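Local atomic coordinates of Glyoxalase/bleomycin resistance protein/dioxygenase (Catenulispora acidiphila, PDB entry 4N04), a protein that belongs to the glyoxalase/bleomycin resistance/dioxygenase superfamily and may act as a dioxygenase. Residues Ala60-Leu72 / Asp103-Pro115. The protein carries 1 engineered substitution. Numbering follows the deposited sequence.
Sequences AGHAMQTLIVEDL and DPDGSEIAFGEVP. Engineered in segment 60-72: Met64 (natural residue Val).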
loop_
_atom_site.group_PDB
_atom_site.type_symbol
_atom_site.label_atom_id
_atom_site.label_comp_id
_atom_site.label_asym_id
_atom_site.label_seq_id
_atom_site.Cartn_x
_atom_site.Cartn_y
_atom_site.Cartn_z
ATOM N N ALA A 60 14.844 -0.902 -2.910
ATOM C CA ALA A 60 13.577 -0.261 -3.265
ATOM C C ALA A 60 12.986 -0.845 -4.545
ATOM O O ALA A 60 13.724 -1.261 -5.435
ATOM C CB ALA A 60 13.766 1.239 -3.394
ATOM N N GLY A 61 11.657 -0.907 -4.611
ATOM C CA GLY A 61 10.948 -1.254 -5.833
ATOM C C GLY A 61 10.857 -2.737 -6.109
ATOM O O GLY A 61 10.659 -3.144 -7.244
ATOM N N HIS A 62 11.003 -3.548 -5.067
ATOM C CA HIS A 62 10.984 -4.994 -5.214
ATOM C C HIS A 62 9.970 -5.662 -4.305
ATOM O O HIS A 62 9.896 -6.893 -4.278
ATOM C CB HIS A 62 12.352 -5.563 -4.872
ATOM C CG HIS A 62 13.405 -5.220 -5.865
ATOM N ND1 HIS A 62 13.422 -5.751 -7.135
ATOM C CD2 HIS A 62 14.484 -4.407 -5.779
ATOM C CE1 HIS A 62 14.470 -5.285 -7.789
ATOM N NE2 HIS A 62 15.130 -4.466 -6.988
ATOM N N ALA A 63 9.222 -4.861 -3.544
ATOM C CA ALA A 63 8.379 -5.409 -2.492
ATOM C C ALA A 63 7.065 -5.876 -3.091
ATOM O O ALA A 63 6.664 -5.433 -4.168
ATOM C CB ALA A 63 8.146 -4.377 -1.378
HETATM N N MSE A 64 6.404 -6.796 -2.411
HETATM C CA MSE A 64 5.055 -7.142 -2.813
HETATM C C MSE A 64 4.180 -7.416 -1.612
HETATM O O MSE A 64 4.482 -8.280 -0.802
HETATM C CB MSE A 64 5.038 -8.301 -3.807
HETATM C CG MSE A 64 5.931 -9.453 -3.472
HETATM SE SE MSE A 64 6.197 -10.396 -5.152
HETATM C CE MSE A 64 7.052 -8.924 -6.122
ATOM N N GLN A 65 3.110 -6.637 -1.493
ATOM C CA GLN A 65 2.176 -6.773 -0.388
ATOM C C GLN A 65 0.762 -6.874 -0.943
ATOM O O GLN A 65 0.418 -6.198 -1.910
ATOM C CB GLN A 65 2.308 -5.578 0.564
ATOM C CG GLN A 65 3.748 -5.216 0.953
ATOM C CD GLN A 65 4.430 -6.269 1.830
ATOM O OE1 GLN A 65 3.837 -7.278 2.179
ATOM N NE2 GLN A 65 5.679 -6.026 2.190
ATOM N N THR A 66 -0.057 -7.733 -0.352
ATOM C CA THR A 66 -1.442 -7.844 -0.793
ATOM C C THR A 66 -2.411 -7.617 0.354
ATOM O O THR A 66 -2.259 -8.202 1.427
ATOM C CB THR A 66 -1.725 -9.200 -1.468
ATOM O OG1 THR A 66 -0.825 -9.369 -2.565
ATOM C CG2 THR A 66 -3.136 -9.250 -1.990
ATOM N N LEU A 67 -3.396 -6.748 0.140
ATOM C CA LEU A 67 -4.429 -6.562 1.151
ATOM C C LEU A 67 -5.772 -6.980 0.583
ATOM O O LEU A 67 -6.201 -6.507 -0.467
ATOM C CB LEU A 67 -4.508 -5.121 1.670
ATOM C CG LEU A 67 -3.323 -4.154 1.705
ATOM C CD1 LEU A 67 -3.644 -2.952 2.585
ATOM C CD2 LEU A 67 -2.077 -4.818 2.174
ATOM N N ILE A 68 -6.425 -7.889 1.283
ATOM C CA ILE A 68 -7.746 -8.328 0.890
ATOM C C ILE A 68 -8.693 -7.529 1.748
ATOM O O ILE A 68 -8.630 -7.611 2.973
ATOM C CB ILE A 68 -7.928 -9.834 1.136
ATOM C CG1 ILE A 68 -6.873 -10.628 0.348
ATOM C CG2 ILE A 68 -9.330 -10.253 0.779
ATOM C CD1 ILE A 68 -6.805 -10.262 -1.099
ATOM N N VAL A 69 -9.537 -6.722 1.115
ATOM C CA VAL A 69 -10.374 -5.782 1.861
ATOM C C VAL A 69 -11.849 -6.089 1.725
ATOM O O VAL A 69 -12.248 -6.920 0.920
ATOM C CB VAL A 69 -10.127 -4.318 1.436
ATOM C CG1 VAL A 69 -8.658 -3.971 1.587
ATOM C CG2 VAL A 69 -10.583 -4.090 0.019
ATOM N N GLU A 70 -12.658 -5.408 2.524
ATOM C CA GLU A 70 -14.102 -5.545 2.430
ATOM C C GLU A 70 -14.621 -4.779 1.221
ATOM O O GLU A 70 -15.396 -5.312 0.440
ATOM C CB GLU A 70 -14.781 -5.040 3.704
ATOM C CG GLU A 70 -14.388 -5.784 4.973
ATOM C CD GLU A 70 -15.288 -5.446 6.154
ATOM O OE1 GLU A 70 -16.504 -5.727 6.075
ATOM O OE2 GLU A 70 -14.788 -4.893 7.159
ATOM N N ASP A 71 -14.178 -3.535 1.062
ATOM C CA ASP A 71 -14.722 -2.661 0.020
ATOM C C ASP A 71 -13.661 -2.238 -0.992
ATOM O O ASP A 71 -13.074 -1.157 -0.872
ATOM C CB ASP A 71 -15.352 -1.410 0.659
ATOM C CG ASP A 71 -16.274 -0.653 -0.295
ATOM O OD1 ASP A 71 -17.122 0.127 0.193
ATOM O OD2 ASP A 71 -16.161 -0.836 -1.526
ATOM N N LEU A 72 -13.436 -3.076 -2.000
ATOM C CA LEU A 72 -12.439 -2.785 -3.019
ATOM C C LEU A 72 -12.762 -1.500 -3.780
ATOM O O LEU A 72 -11.867 -0.741 -4.146
ATOM C CB LEU A 72 -12.322 -3.949 -3.990
ATOM C CG LEU A 72 -11.123 -3.878 -4.934
ATOM C CD1 LEU A 72 -9.827 -3.743 -4.150
ATOM C CD2 LEU A 72 -11.079 -5.115 -5.802
ATOM N N ASP A 103 4.133 1.614 -6.564
ATOM C CA ASP A 103 4.647 2.782 -5.828
ATOM C C ASP A 103 5.720 3.494 -6.660
ATOM O O ASP A 103 6.134 2.963 -7.696
ATOM C CB ASP A 103 5.087 2.411 -4.382
ATOM C CG ASP A 103 6.481 1.764 -4.289
ATOM O OD1 ASP A 103 7.222 1.635 -5.287
ATOM O OD2 ASP A 103 6.853 1.392 -3.155
ATOM N N PRO A 104 6.156 4.696 -6.240
ATOM C CA PRO A 104 7.157 5.429 -7.036
ATOM C C PRO A 104 8.423 4.642 -7.413
ATOM O O PRO A 104 9.029 4.931 -8.438
ATOM C CB PRO A 104 7.495 6.619 -6.137
ATOM C CG PRO A 104 6.209 6.901 -5.438
ATOM C CD PRO A 104 5.606 5.542 -5.164
ATOM N N ASP A 105 8.791 3.641 -6.629
ATOM C CA ASP A 105 9.955 2.815 -6.960
ATOM C C ASP A 105 9.648 1.553 -7.758
ATOM O O ASP A 105 10.565 0.894 -8.255
ATOM C CB ASP A 105 10.709 2.433 -5.694
ATOM C CG ASP A 105 11.368 3.627 -5.043
ATOM O OD1 ASP A 105 12.366 4.127 -5.599
ATOM O OD2 ASP A 105 10.885 4.070 -3.983
ATOM N N GLY A 106 8.370 1.202 -7.876
ATOM C CA GLY A 106 7.998 0.019 -8.627
ATOM C C GLY A 106 7.546 -1.176 -7.801
ATOM O O GLY A 106 7.209 -2.219 -8.359
ATOM N N SER A 107 7.543 -1.050 -6.480
ATOM C CA SER A 107 6.998 -2.109 -5.648
ATOM C C SER A 107 5.502 -2.265 -5.928
ATOM O O SER A 107 4.830 -1.302 -6.307
ATOM C CB SER A 107 7.240 -1.826 -4.173
ATOM O OG SER A 107 8.575 -2.097 -3.824
ATOM N N GLU A 108 4.995 -3.482 -5.743
ATOM C CA GLU A 108 3.606 -3.813 -6.055
ATOM C C GLU A 108 2.754 -3.896 -4.799
ATOM O O GLU A 108 3.025 -4.699 -3.907
ATOM C CB GLU A 108 3.535 -5.151 -6.798
ATOM C CG GLU A 108 4.256 -5.153 -8.138
ATOM C CD GLU A 108 4.360 -6.545 -8.781
ATOM O OE1 GLU A 108 3.840 -7.520 -8.201
ATOM O OE2 GLU A 108 4.973 -6.666 -9.870
ATOM N N ILE A 109 1.732 -3.055 -4.730
ATOM C CA ILE A 109 0.760 -3.136 -3.653
ATOM C C ILE A 109 -0.579 -3.554 -4.238
ATOM O O ILE A 109 -1.230 -2.766 -4.927
ATOM C CB ILE A 109 0.567 -1.770 -2.938
ATOM C CG1 ILE A 109 1.915 -1.113 -2.665
ATOM C CG2 ILE A 109 -0.218 -1.945 -1.653
ATOM C CD1 ILE A 109 2.756 -1.859 -1.661
ATOM N N ALA A 110 -0.994 -4.784 -3.964
ATOM C CA ALA A 110 -2.242 -5.291 -4.523
ATOM C C ALA A 110 -3.392 -5.304 -3.519
ATOM O O ALA A 110 -3.199 -5.526 -2.317
ATOM C CB ALA A 110 -2.046 -6.674 -5.134
ATOM N N PHE A 111 -4.589 -5.053 -4.041
ATOM C CA PHE A 111 -5.809 -5.060 -3.254
ATOM C C PHE A 111 -6.801 -6.003 -3.884
ATOM O O PHE A 111 -7.162 -5.857 -5.053
ATOM C CB PHE A 111 -6.420 -3.668 -3.199
ATOM C CG PHE A 111 -5.604 -2.677 -2.435
ATOM C CD1 PHE A 111 -5.852 -2.449 -1.094
ATOM C CD2 PHE A 111 -4.597 -1.964 -3.060
ATOM C CE1 PHE A 111 -5.107 -1.530 -0.387
ATOM C CE2 PHE A 111 -3.845 -1.038 -2.361
ATOM C CZ PHE A 111 -4.097 -0.820 -1.018
ATOM N N GLY A 112 -7.244 -6.977 -3.104
ATOM C CA GLY A 112 -8.226 -7.930 -3.571
ATOM C C GLY A 112 -9.482 -7.895 -2.728
ATOM O O GLY A 112 -9.611 -7.086 -1.809
ATOM N N GLU A 113 -10.410 -8.784 -3.049
ATOM C CA GLU A 113 -11.666 -8.866 -2.331
ATOM C C GLU A 113 -12.261 -10.261 -2.420
ATOM O O GLU A 113 -12.011 -11.009 -3.366
ATOM C CB GLU A 113 -12.658 -7.838 -2.870
ATOM C CG GLU A 113 -12.961 -7.982 -4.347
ATOM C CD GLU A 113 -14.227 -7.245 -4.757
ATOM O OE1 GLU A 113 -14.776 -6.492 -3.922
ATOM O OE2 GLU A 113 -14.679 -7.426 -5.913
ATOM N N VAL A 114 -13.064 -10.593 -1.420
ATOM C CA VAL A 114 -13.725 -11.891 -1.332
ATOM C C VAL A 114 -14.865 -12.041 -2.361
ATOM O O VAL A 114 -15.412 -11.050 -2.853
ATOM C CB VAL A 114 -14.242 -12.110 0.111
ATOM C CG1 VAL A 114 -13.171 -11.663 1.112
ATOM C CG2 VAL A 114 -15.507 -11.322 0.343
ATOM N N PRO A 115 -15.211 -13.281 -2.691
ATOM C CA PRO A 115 -16.300 -13.548 -3.634
ATOM C C PRO A 115 -17.673 -13.114 -3.107
ATOM O O PRO A 115 -17.897 -13.031 -1.897
ATOM C CB PRO A 115 -16.312 -15.023 -4.032
HETATM O O HOH W 1 9.459 0.485 -3.200
#
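Leu67 and Phe111 lie side by side on the face of the sheet that helices 17-28 and 72-81 cover, Leu67 CD1 reaching Phe111 CE1 at 3.6 Å. Val69 CG1 meets the edge of the same ring, and Leu72 CD1, where helix 72-81 begins, packs 3.5 Å from Phe111 CB; branched aliphatic groups suit this place because they fill in around a flat ring. On the other face, Ile68 CD1 lies 3.7 Å from Gly112 CA, where the lack of a side chain makes room for it. Between these two faces the backbones of 64-69 and 108-113 run parallel, joined by bonds such as Leu67 N to Ala110 O (2.8 Å) and Gly112 N to Leu67 O (2.9 Å). Before the strands, Ser107 OG, turned away from its own carbonyl carbon (chi1 -77°), accepts a bond from Ala63 N (2.9 Å). A water links that hydroxyl to Gly61 N and Asp103 OD2, which also bonds Tyr24 OH. Asp103 OD1 receives Ser107 N (3.0 Å), just past the type I turn 103-106, from above the carboxylate plane, with weak bonds from Asp105 N and Gly106 N inside the turn. The pairing joins the first and last strands of a βαβββ unit, the repeated module of the vicinal oxygen chelate fold.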